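Long-range contacts in putative aminotransferase (Actinomadura melliaura, PDB 4ZWV), which probably acts as a pyridoxal 5'-phosphate-dependent sugar aminotransferase in making the aminopentose of the indolocarbazole AT2433: residues 313-318 with 349-354; 4-9 with 353-358; 262-267 with 290-295. One frame throughout, in Å; residues are numbered along the deposited sequence.

Contact 1: residues 313-318 with 349-354; sequences AGIMAG and SLPVGW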
loop_
_atom_site.group_PDB
_atom_site.type_symbol
_atom_site.label_atom_id
_atom_site.label_comp_id
_atom_site.label_asym_id
_atom_site.label_seq_id
_atom_site.Cartn_x
_atom_site.Cartn_y
_atom_site.Cartn_z
ATOM N N ALA A 313 -37.389 -1.456 8.401
ATOM C CA ALA A 313 -37.818 -0.725 7.211
ATOM C C ALA A 313 -36.845 -0.898 6.045
ATOM O O ALA A 313 -36.998 -0.262 4.999
ATOM C CB ALA A 313 -37.983 0.754 7.536
ATOM N N GLY A 314 -35.835 -1.743 6.225
ATOM C CA GLY A 314 -34.863 -1.973 5.170
ATOM C C GLY A 314 -34.014 -0.748 4.879
ATOM O O GLY A 314 -33.701 -0.460 3.725
ATOM N N ILE A 315 -33.658 -0.012 5.927
ATOM C CA ILE A 315 -32.779 1.146 5.793
ATOM C C ILE A 315 -31.496 0.890 6.569
ATOM O O ILE A 315 -31.541 0.615 7.760
ATOM C CB ILE A 315 -33.451 2.441 6.315
ATOM C CG1 ILE A 315 -34.739 2.730 5.540
ATOM C CG2 ILE A 315 -32.473 3.610 6.234
ATOM C CD1 ILE A 315 -35.698 3.677 6.266
HETATM N N MSE A 316 -30.355 0.946 5.892
HETATM C CA MSE A 316 -29.081 0.732 6.562
HETATM C C MSE A 316 -28.650 2.021 7.234
HETATM O O MSE A 316 -28.466 3.034 6.568
HETATM C CB MSE A 316 -28.013 0.262 5.579
HETATM C CG MSE A 316 -26.678 -0.017 6.237
HETATM SE SE MSE A 316 -25.367 -0.627 4.945
HETATM C CE MSE A 316 -26.255 -2.269 4.388
ATOM N N ALA A 317 -28.474 1.971 8.551
ATOM C CA ALA A 317 -28.151 3.163 9.327
ATOM C C ALA A 317 -27.249 2.792 10.497
ATOM O O ALA A 317 -27.478 1.785 11.166
ATOM C CB ALA A 317 -29.437 3.831 9.819
ATOM N N GLY A 318 -26.220 3.594 10.744
ATOM C CA GLY A 318 -25.348 3.319 11.870
ATOM C C GLY A 318 -24.077 4.133 11.855
ATOM O O GLY A 318 -24.077 5.291 11.444
ATOM N N SER A 349 -25.702 7.584 11.167
ATOM C CA SER A 349 -25.509 8.014 9.783
ATOM C C SER A 349 -26.604 7.412 8.908
ATOM O O SER A 349 -26.895 6.213 9.000
ATOM C CB SER A 349 -24.133 7.582 9.255
ATOM O OG SER A 349 -23.067 8.140 10.018
ATOM N N LEU A 350 -27.196 8.243 8.055
ATOM C CA LEU A 350 -28.275 7.819 7.164
ATOM C C LEU A 350 -27.835 7.821 5.702
ATOM O O LEU A 350 -26.984 8.615 5.305
ATOM C CB LEU A 350 -29.490 8.735 7.331
ATOM C CG LEU A 350 -30.084 8.815 8.737
ATOM C CD1 LEU A 350 -31.193 9.851 8.787
ATOM C CD2 LEU A 350 -30.607 7.454 9.142
ATOM N N PRO A 351 -28.410 6.922 4.891
ATOM C CA PRO A 351 -28.086 6.929 3.459
ATOM C C PRO A 351 -28.488 8.241 2.805
ATOM O O PRO A 351 -29.603 8.712 3.034
ATOM C CB PRO A 351 -28.925 5.773 2.898
ATOM C CG PRO A 351 -29.223 4.898 4.076
ATOM C CD PRO A 351 -29.354 5.846 5.240
ATOM N N VAL A 352 -27.612 8.808 1.987
ATOM C CA VAL A 352 -27.922 10.092 1.372
ATOM C C VAL A 352 -27.395 10.172 -0.069
ATOM O O VAL A 352 -27.576 11.166 -0.759
ATOM C CB VAL A 352 -27.343 11.247 2.237
ATOM C CG1 VAL A 352 -25.839 11.362 2.045
ATOM C CG2 VAL A 352 -28.035 12.575 1.929
ATOM N N GLY A 353 -26.757 9.104 -0.534
ATOM C CA GLY A 353 -26.072 9.149 -1.817
ATOM C C GLY A 353 -26.900 9.107 -3.094
ATOM O O GLY A 353 -28.138 9.067 -3.063
ATOM N N TRP A 354 -26.194 9.106 -4.229
ATOM C CA TRP A 354 -26.804 9.203 -5.562
ATOM C C TRP A 354 -27.744 8.050 -5.909
ATOM O O TRP A 354 -28.567 8.171 -6.813
ATOM C CB TRP A 354 -25.706 9.279 -6.632
ATOM C CG TRP A 354 -24.743 8.131 -6.526
ATOM C CD1 TRP A 354 -23.564 8.120 -5.846
ATOM C CD2 TRP A 354 -24.897 6.815 -7.086
ATOM N NE1 TRP A 354 -22.962 6.882 -5.956
ATOM C CE2 TRP A 354 -23.765 6.066 -6.708
ATOM C CE3 TRP A 354 -25.882 6.201 -7.872
ATOM C CZ2 TRP A 354 -23.587 4.740 -7.089
ATOM C CZ3 TRP A 354 -25.702 4.880 -8.245
ATOM C CH2 TRP A 354 -24.564 4.170 -7.853
#

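Contact 2: residues 4-9 with 353-358; sequences MIPLFK and GWWLTE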
loop_
_atom_site.group_PDB
_atom_site.type_symbol
_atom_site.label_atom_id
_atom_site.label_comp_id
_atom_site.label_asym_id
_atom_site.label_seq_id
_atom_site.Cartn_x
_atom_site.Cartn_y
_atom_site.Cartn_z
HETATM N N MSE A 4 -32.588 -3.709 0.731
HETATM C CA MSE A 4 -32.199 -2.678 1.680
HETATM C C MSE A 4 -31.578 -1.473 0.985
HETATM O O MSE A 4 -30.821 -1.610 0.024
HETATM C CB MSE A 4 -31.225 -3.244 2.717
HETATM C CG MSE A 4 -31.120 -2.407 3.986
HETATM SE SE MSE A 4 -30.052 -3.263 5.370
HETATM C CE MSE A 4 -31.163 -2.847 6.914
ATOM N N ILE A 5 -31.916 -0.289 1.479
ATOM C CA ILE A 5 -31.260 0.939 1.066
ATOM C C ILE A 5 -29.905 1.029 1.758
ATOM O O ILE A 5 -29.855 1.148 2.981
ATOM C CB ILE A 5 -32.113 2.167 1.423
ATOM C CG1 ILE A 5 -33.453 2.113 0.683
ATOM C CG2 ILE A 5 -31.361 3.435 1.090
ATOM C CD1 ILE A 5 -34.475 3.129 1.180
ATOM N N PRO A 6 -28.798 0.947 0.991
ATOM C CA PRO A 6 -27.472 0.904 1.617
ATOM C C PRO A 6 -26.943 2.280 2.023
ATOM O O PRO A 6 -27.330 3.301 1.450
ATOM C CB PRO A 6 -26.593 0.286 0.520
ATOM C CG PRO A 6 -27.233 0.749 -0.752
ATOM C CD PRO A 6 -28.721 0.823 -0.478
ATOM N N LEU A 7 -26.059 2.288 3.013
ATOM C CA LEU A 7 -25.444 3.504 3.514
ATOM C C LEU A 7 -24.332 3.964 2.575
ATOM O O LEU A 7 -24.059 5.161 2.461
ATOM C CB LEU A 7 -24.913 3.259 4.930
ATOM C CG LEU A 7 -24.317 4.417 5.717
ATOM C CD1 LEU A 7 -25.313 5.568 5.801
ATOM C CD2 LEU A 7 -23.939 3.927 7.119
ATOM N N PHE A 8 -23.706 2.993 1.906
ATOM C CA PHE A 8 -22.605 3.222 0.970
ATOM C C PHE A 8 -22.861 2.398 -0.288
ATOM O O PHE A 8 -23.503 1.352 -0.224
ATOM C CB PHE A 8 -21.243 2.806 1.558
ATOM C CG PHE A 8 -21.039 3.187 3.004
ATOM C CD1 PHE A 8 -20.611 4.459 3.346
ATOM C CD2 PHE A 8 -21.229 2.253 4.013
ATOM C CE1 PHE A 8 -20.404 4.801 4.673
ATOM C CE2 PHE A 8 -21.026 2.589 5.339
ATOM C CZ PHE A 8 -20.610 3.863 5.668
ATOM N N LYS A 9 -22.341 2.845 -1.426
ATOM C CA LYS A 9 -22.484 2.075 -2.662
ATOM C C LYS A 9 -21.380 2.455 -3.634
ATOM O O LYS A 9 -20.967 3.611 -3.694
ATOM C CB LYS A 9 -23.868 2.306 -3.285
ATOM C CG LYS A 9 -24.200 1.386 -4.451
ATOM C CD LYS A 9 -25.666 1.528 -4.848
ATOM C CE LYS A 9 -25.995 0.746 -6.100
ATOM N NZ LYS A 9 -25.887 -0.717 -5.864
ATOM N N GLY A 353 -26.757 9.104 -0.534
ATOM C CA GLY A 353 -26.072 9.149 -1.817
ATOM C C GLY A 353 -26.900 9.107 -3.094
ATOM O O GLY A 353 -28.138 9.067 -3.063
ATOM N N TRP A 354 -26.194 9.106 -4.229
ATOM C CA TRP A 354 -26.804 9.203 -5.562
ATOM C C TRP A 354 -27.744 8.050 -5.909
ATOM O O TRP A 354 -28.567 8.171 -6.813
ATOM C CB TRP A 354 -25.706 9.279 -6.632
ATOM C CG TRP A 354 -24.743 8.131 -6.526
ATOM C CD1 TRP A 354 -23.564 8.120 -5.846
ATOM C CD2 TRP A 354 -24.897 6.815 -7.086
ATOM N NE1 TRP A 354 -22.962 6.882 -5.956
ATOM C CE2 TRP A 354 -23.765 6.066 -6.708
ATOM C CE3 TRP A 354 -25.882 6.201 -7.872
ATOM C CZ2 TRP A 354 -23.587 4.740 -7.089
ATOM C CZ3 TRP A 354 -25.702 4.880 -8.245
ATOM C CH2 TRP A 354 -24.564 4.170 -7.853
ATOM N N TRP A 355 -27.610 6.934 -5.200
ATOM C CA TRP A 355 -28.388 5.728 -5.486
ATOM C C TRP A 355 -29.792 5.796 -4.899
ATOM O O TRP A 355 -30.622 4.925 -5.147
ATOM C CB TRP A 355 -27.661 4.492 -4.948
ATOM C CG TRP A 355 -27.385 4.578 -3.480
ATOM C CD1 TRP A 355 -28.191 4.139 -2.469
ATOM C CD2 TRP A 355 -26.231 5.156 -2.856
ATOM N NE1 TRP A 355 -27.604 4.402 -1.248
ATOM C CE2 TRP A 355 -26.403 5.026 -1.460
ATOM C CE3 TRP A 355 -25.066 5.765 -3.339
ATOM C CZ2 TRP A 355 -25.453 5.475 -0.544
ATOM C CZ3 TRP A 355 -24.123 6.209 -2.427
ATOM C CH2 TRP A 355 -24.325 6.069 -1.045
ATOM N N LEU A 356 -30.044 6.828 -4.105
ATOM C CA LEU A 356 -31.364 7.046 -3.536
ATOM C C LEU A 356 -32.378 7.571 -4.554
ATOM O O LEU A 356 -32.240 8.689 -5.051
ATOM C CB LEU A 356 -31.264 8.034 -2.380
ATOM C CG LEU A 356 -30.759 7.581 -1.022
ATOM C CD1 LEU A 356 -30.861 8.746 -0.056
ATOM C CD2 LEU A 356 -31.605 6.443 -0.542
ATOM N N THR A 357 -33.406 6.783 -4.852
ATOM C CA THR A 357 -34.504 7.279 -5.675
ATOM C C THR A 357 -35.341 8.243 -4.854
ATOM O O THR A 357 -35.202 8.305 -3.638
ATOM C CB THR A 357 -35.408 6.156 -6.181
ATOM O OG1 THR A 357 -36.052 5.524 -5.065
ATOM C CG2 THR A 357 -34.605 5.138 -6.972
ATOM N N GLU A 358 -36.224 8.987 -5.501
ATOM C CA GLU A 358 -37.127 9.854 -4.752
ATOM C C GLU A 358 -37.969 9.028 -3.783
ATOM O O GLU A 358 -38.192 9.430 -2.641
ATOM C CB GLU A 358 -38.014 10.654 -5.705
ATOM C CG GLU A 358 -37.273 11.800 -6.382
ATOM C CD GLU A 358 -38.194 12.724 -7.154
ATOM O OE1 GLU A 358 -39.420 12.490 -7.144
ATOM O OE2 GLU A 358 -37.687 13.686 -7.769
HETATM O O HOH W 1 -20.575 6.122 -4.368
#

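Contact 3: residues 262-267 with 290-295; sequences LHRENA and EGSFYV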
loop_
_atom_site.group_PDB
_atom_site.type_symbol
_atom_site.label_atom_id
_atom_site.label_comp_id
_atom_site.label_asym_id
_atom_site.label_seq_id
_atom_site.Cartn_x
_atom_site.Cartn_y
_atom_site.Cartn_z
ATOM N N LEU A 262 -26.481 15.018 -6.470
ATOM C CA LEU A 262 -27.546 14.226 -5.860
ATOM C C LEU A 262 -27.331 14.036 -4.353
ATOM O O LEU A 262 -28.290 14.136 -3.580
ATOM C CB LEU A 262 -27.670 12.867 -6.554
ATOM C CG LEU A 262 -28.156 12.927 -8.002
ATOM C CD1 LEU A 262 -28.067 11.562 -8.656
ATOM C CD2 LEU A 262 -29.588 13.450 -8.069
ATOM N N HIS A 263 -26.091 13.765 -3.933
ATOM C CA HIS A 263 -25.784 13.726 -2.496
ATOM C C HIS A 263 -26.288 14.996 -1.818
ATOM O O HIS A 263 -26.958 14.953 -0.783
ATOM C CB HIS A 263 -24.275 13.602 -2.230
ATOM C CG HIS A 263 -23.731 12.206 -2.322
ATOM N ND1 HIS A 263 -23.291 11.509 -1.215
ATOM C CD2 HIS A 263 -23.515 11.394 -3.387
ATOM C CE1 HIS A 263 -22.839 10.325 -1.592
ATOM N NE2 HIS A 263 -22.961 10.231 -2.905
ATOM N N ARG A 264 -25.956 16.132 -2.418
ATOM C CA ARG A 264 -26.303 17.422 -1.836
ATOM C C ARG A 264 -27.803 17.693 -1.875
ATOM O O ARG A 264 -28.366 18.215 -0.916
ATOM C CB ARG A 264 -25.523 18.530 -2.547
ATOM C CG ARG A 264 -24.045 18.501 -2.172
ATOM C CD ARG A 264 -23.162 19.295 -3.120
ATOM N NE ARG A 264 -21.784 19.292 -2.633
ATOM C CZ ARG A 264 -20.719 19.601 -3.366
ATOM N NH1 ARG A 264 -20.855 19.940 -4.638
ATOM N NH2 ARG A 264 -19.506 19.560 -2.819
ATOM N N GLU A 265 -28.454 17.310 -2.970
ATOM C CA GLU A 265 -29.902 17.462 -3.085
ATOM C C GLU A 265 -30.638 16.617 -2.042
ATOM O O GLU A 265 -31.596 17.077 -1.422
ATOM C CB GLU A 265 -30.352 17.086 -4.497
ATOM C CG GLU A 265 -31.857 17.086 -4.704
ATOM C CD GLU A 265 -32.265 16.521 -6.058
ATOM O OE1 GLU A 265 -31.751 17.004 -7.090
ATOM O OE2 GLU A 265 -33.095 15.589 -6.089
ATOM N N ASN A 266 -30.169 15.389 -1.829
ATOM C CA ASN A 266 -30.791 14.515 -0.836
ATOM C C ASN A 266 -30.609 15.047 0.585
ATOM O O ASN A 266 -31.528 14.978 1.404
ATOM C CB ASN A 266 -30.221 13.099 -0.948
ATOM C CG ASN A 266 -30.631 12.415 -2.232
ATOM O OD1 ASN A 266 -31.654 12.761 -2.836
ATOM N ND2 ASN A 266 -29.838 11.447 -2.666
ATOM N N ALA A 267 -29.419 15.570 0.871
ATOM C CA ALA A 267 -29.139 16.192 2.165
ATOM C C ALA A 267 -30.058 17.388 2.405
ATOM O O ALA A 267 -30.586 17.574 3.506
ATOM C CB ALA A 267 -27.681 16.622 2.241
ATOM N N GLU A 290 -19.196 24.248 1.490
ATOM C CA GLU A 290 -20.036 23.282 0.805
ATOM C C GLU A 290 -19.488 21.888 1.029
ATOM O O GLU A 290 -18.397 21.571 0.553
ATOM C CB GLU A 290 -20.118 23.592 -0.692
ATOM C CG GLU A 290 -21.043 22.654 -1.456
ATOM C CD GLU A 290 -21.205 23.049 -2.920
ATOM O OE1 GLU A 290 -20.185 23.312 -3.595
ATOM O OE2 GLU A 290 -22.361 23.107 -3.391
ATOM N N GLY A 291 -20.229 21.075 1.780
ATOM C CA GLY A 291 -19.804 19.714 2.075
ATOM C C GLY A 291 -20.227 18.723 1.007
ATOM O O GLY A 291 -20.932 19.071 0.056
ATOM N N SER A 292 -19.787 17.479 1.163
ATOM C CA SER A 292 -20.032 16.475 0.139
ATOM C C SER A 292 -20.949 15.346 0.587
ATOM O O SER A 292 -21.288 14.481 -0.217
ATOM C CB SER A 292 -18.694 15.909 -0.345
ATOM O OG SER A 292 -17.953 16.939 -0.986
ATOM N N PHE A 293 -21.339 15.351 1.863
ATOM C CA PHE A 293 -22.356 14.410 2.367
ATOM C C PHE A 293 -22.125 12.954 1.969
ATOM O O PHE A 293 -22.955 12.313 1.328
ATOM C CB PHE A 293 -23.743 14.866 1.922
ATOM C CG PHE A 293 -24.152 16.158 2.547
ATOM C CD1 PHE A 293 -24.618 16.184 3.849
ATOM C CD2 PHE A 293 -24.029 17.348 1.857
ATOM C CE1 PHE A 293 -24.990 17.381 4.449
ATOM C CE2 PHE A 293 -24.396 18.546 2.450
ATOM C CZ PHE A 293 -24.878 18.559 3.748
ATOM N N TYR A 294 -20.969 12.439 2.359
ATOM C CA TYR A 294 -20.673 11.025 2.210
ATOM C C TYR A 294 -21.805 10.206 2.835
ATOM O O TYR A 294 -22.271 9.220 2.251
ATOM C CB TYR A 294 -19.328 10.735 2.875
ATOM C CG TYR A 294 -18.842 9.316 2.816
ATOM C CD1 TYR A 294 -18.643 8.676 1.599
ATOM C CD2 TYR A 294 -18.527 8.634 3.984
ATOM C CE1 TYR A 294 -18.161 7.373 1.554
ATOM C CE2 TYR A 294 -18.045 7.341 3.948
ATOM C CZ TYR A 294 -17.871 6.720 2.733
ATOM O OH TYR A 294 -17.388 5.434 2.699
ATOM N N VAL A 295 -22.232 10.630 4.026
ATOM C CA VAL A 295 -23.432 10.113 4.688
ATOM C C VAL A 295 -24.137 11.319 5.308
ATOM O O VAL A 295 -23.573 12.413 5.323
ATOM C CB VAL A 295 -23.112 9.057 5.784
ATOM C CG1 VAL A 295 -22.492 7.802 5.172
ATOM C CG2 VAL A 295 -22.202 9.650 6.851
#

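Contact 1: residues 313-318 with 349-354
I315 meets P351 through CG2, the branch anti to its backbone N, which lies 4.0 Å from P351 CD. The two side chains cross at about a right angle. The same side chain packs on H363 and T367 of helix 358-369. M316, a selenomethionine, gives its backbone to the contact. Its O sits 3.2 Å from P351 CG, pressed on the proline ring. This carbonyl is buried and has no hydrogen-bond partner in the model. The side chain of M316 packs on L7 and on L226 of the second subunit. At A317 the methyl CB touches L350 CD2 at 3.9 Å. A317 CA lies 3.3 Å from S349 O, a CA-H...O contact. A317 O accepts a hydrogen bond from R227 NH1 of the second subunit. G318 pairs with S349. G318 N donates to S349 O at 3.2 Å, and S349 N returns a bond of 2.8 Å to G318 O. S349 OG is held elsewhere, by D297 OD1. The arrangement is a single antiparallel bridge of the hydrogen-bonded kind. It adds a short piece beside 347-350, an outer strand of the sheet 280-282, 296-300, 347-350. That sheet probably belongs to the small C-terminal domain of a fold type I aminotransferase.

Contact 2: residues 4-9 with 353-358
W355 carries this contact, with its indole set against P6, L7 and K9. Its CB starts 3.6 Å from K9 CD. A chi1 of 57° puts CG in the crowded position between the backbone N and the carbonyl carbon. CG also lies near K9 CD. Next, CD1 packs on the proline ring, 3.9 Å from P6 CD. NE1 then donates the one direct hydrogen bond between the segments, to P6 O at 2.9 Å. The bond is bent, with an N-H...O angle of 137°, and P6 O is tilted from the ring plane. Further round, W355 CZ2 comes 3.3 Å from L7 O, which lies at the edge of the indole. One face of the indole takes K9 CB, 3.8 Å from the centroid of the six-membered ring of W355, a CH-pi contact. G353 CA lies on the opposite face, and a side chain there would clash with the ring.

K9 runs on past W355 to W354, where its CE comes 4.1 Å from W354 CH2. Its chain is extended as far as CE and bends at chi4. A water joins the two segments once more, accepting from W354 NE1 and donating to K9 O. At the other end of the contact, I5 CG2 and L356 CD2 meet at 3.4 Å, tighter than usual for two carbons.

The contact is therefore mostly apolar. K9 serves here as a hydrocarbon chain, and its charge plays no part between these segments. Carbons on both faces and a bond at NE1 together fix the tilt and rotation of the indole. This ties the N-terminal segment to the turn before helix 358-369.

Contact 3: residues 262-267 with 290-295
H263 and F293 are the closest pair, 6.0 Å from CA to CA, where helix 243-273 passes a loop that turns at F293 with a positive phi of 48°. H263 ND1 donates to F293 O at 2.7 Å, nearly straight at 166°. The oxygen lies in the imidazole plane, while the donor sits above the carbonyl plane. One helical turn on, A267 CB rests over the centre of the F293 ring, 3.4 Å from its centroid, a CH-pi contact.

R264 reaches out with its chain extended from CG to NE. NE donates to G291 O at 2.8 Å, with that oxygen in the guanidinium plane. NH2 adds a weak bond to the same oxygen. It also bonds G167 O. E290 lays its carboxylate flat over the guanidinium, the planes 1° apart, with E290 CD 3.5 Å above the centre. R264 NH1 and E290 OE1 are 3.6 Å apart, a salt bridge through charge alone, the oxygen lying well out of plane. A leucine in place of R264 would probably leave G291 O without these two donors and the E290 carboxylate without the charge stacked on it.

Two carbonyls of the loop are thus held by side chains of the helix. Y294 in this loop stacks on H164, which binds pyridoxal phosphate, so these bonds fix a loop backbone bordering the cofactor site.

The three contacts lie on the same side of the chain's centre. Contacts 1 and 2 are 7 Å apart between centres, and contact 3 is 13 Å from contact 1 and 12 Å from contact 2. Along the chain 4-9 comes first, then both segments of contact 3, then those of contact 1. Contact 2 ends on 353-358, sharing G353 and W354 with contact 1. I5 also bonds through its backbone to G314 and M316. N266 of helix 243-273 bonds V352, which links contact 3 to contact 1. Together they join the N-terminal segment, the long helix and the sheet of 280-282, 296-300 and 347-350, with Y294, F8 and S349 near H164 of the cofactor site.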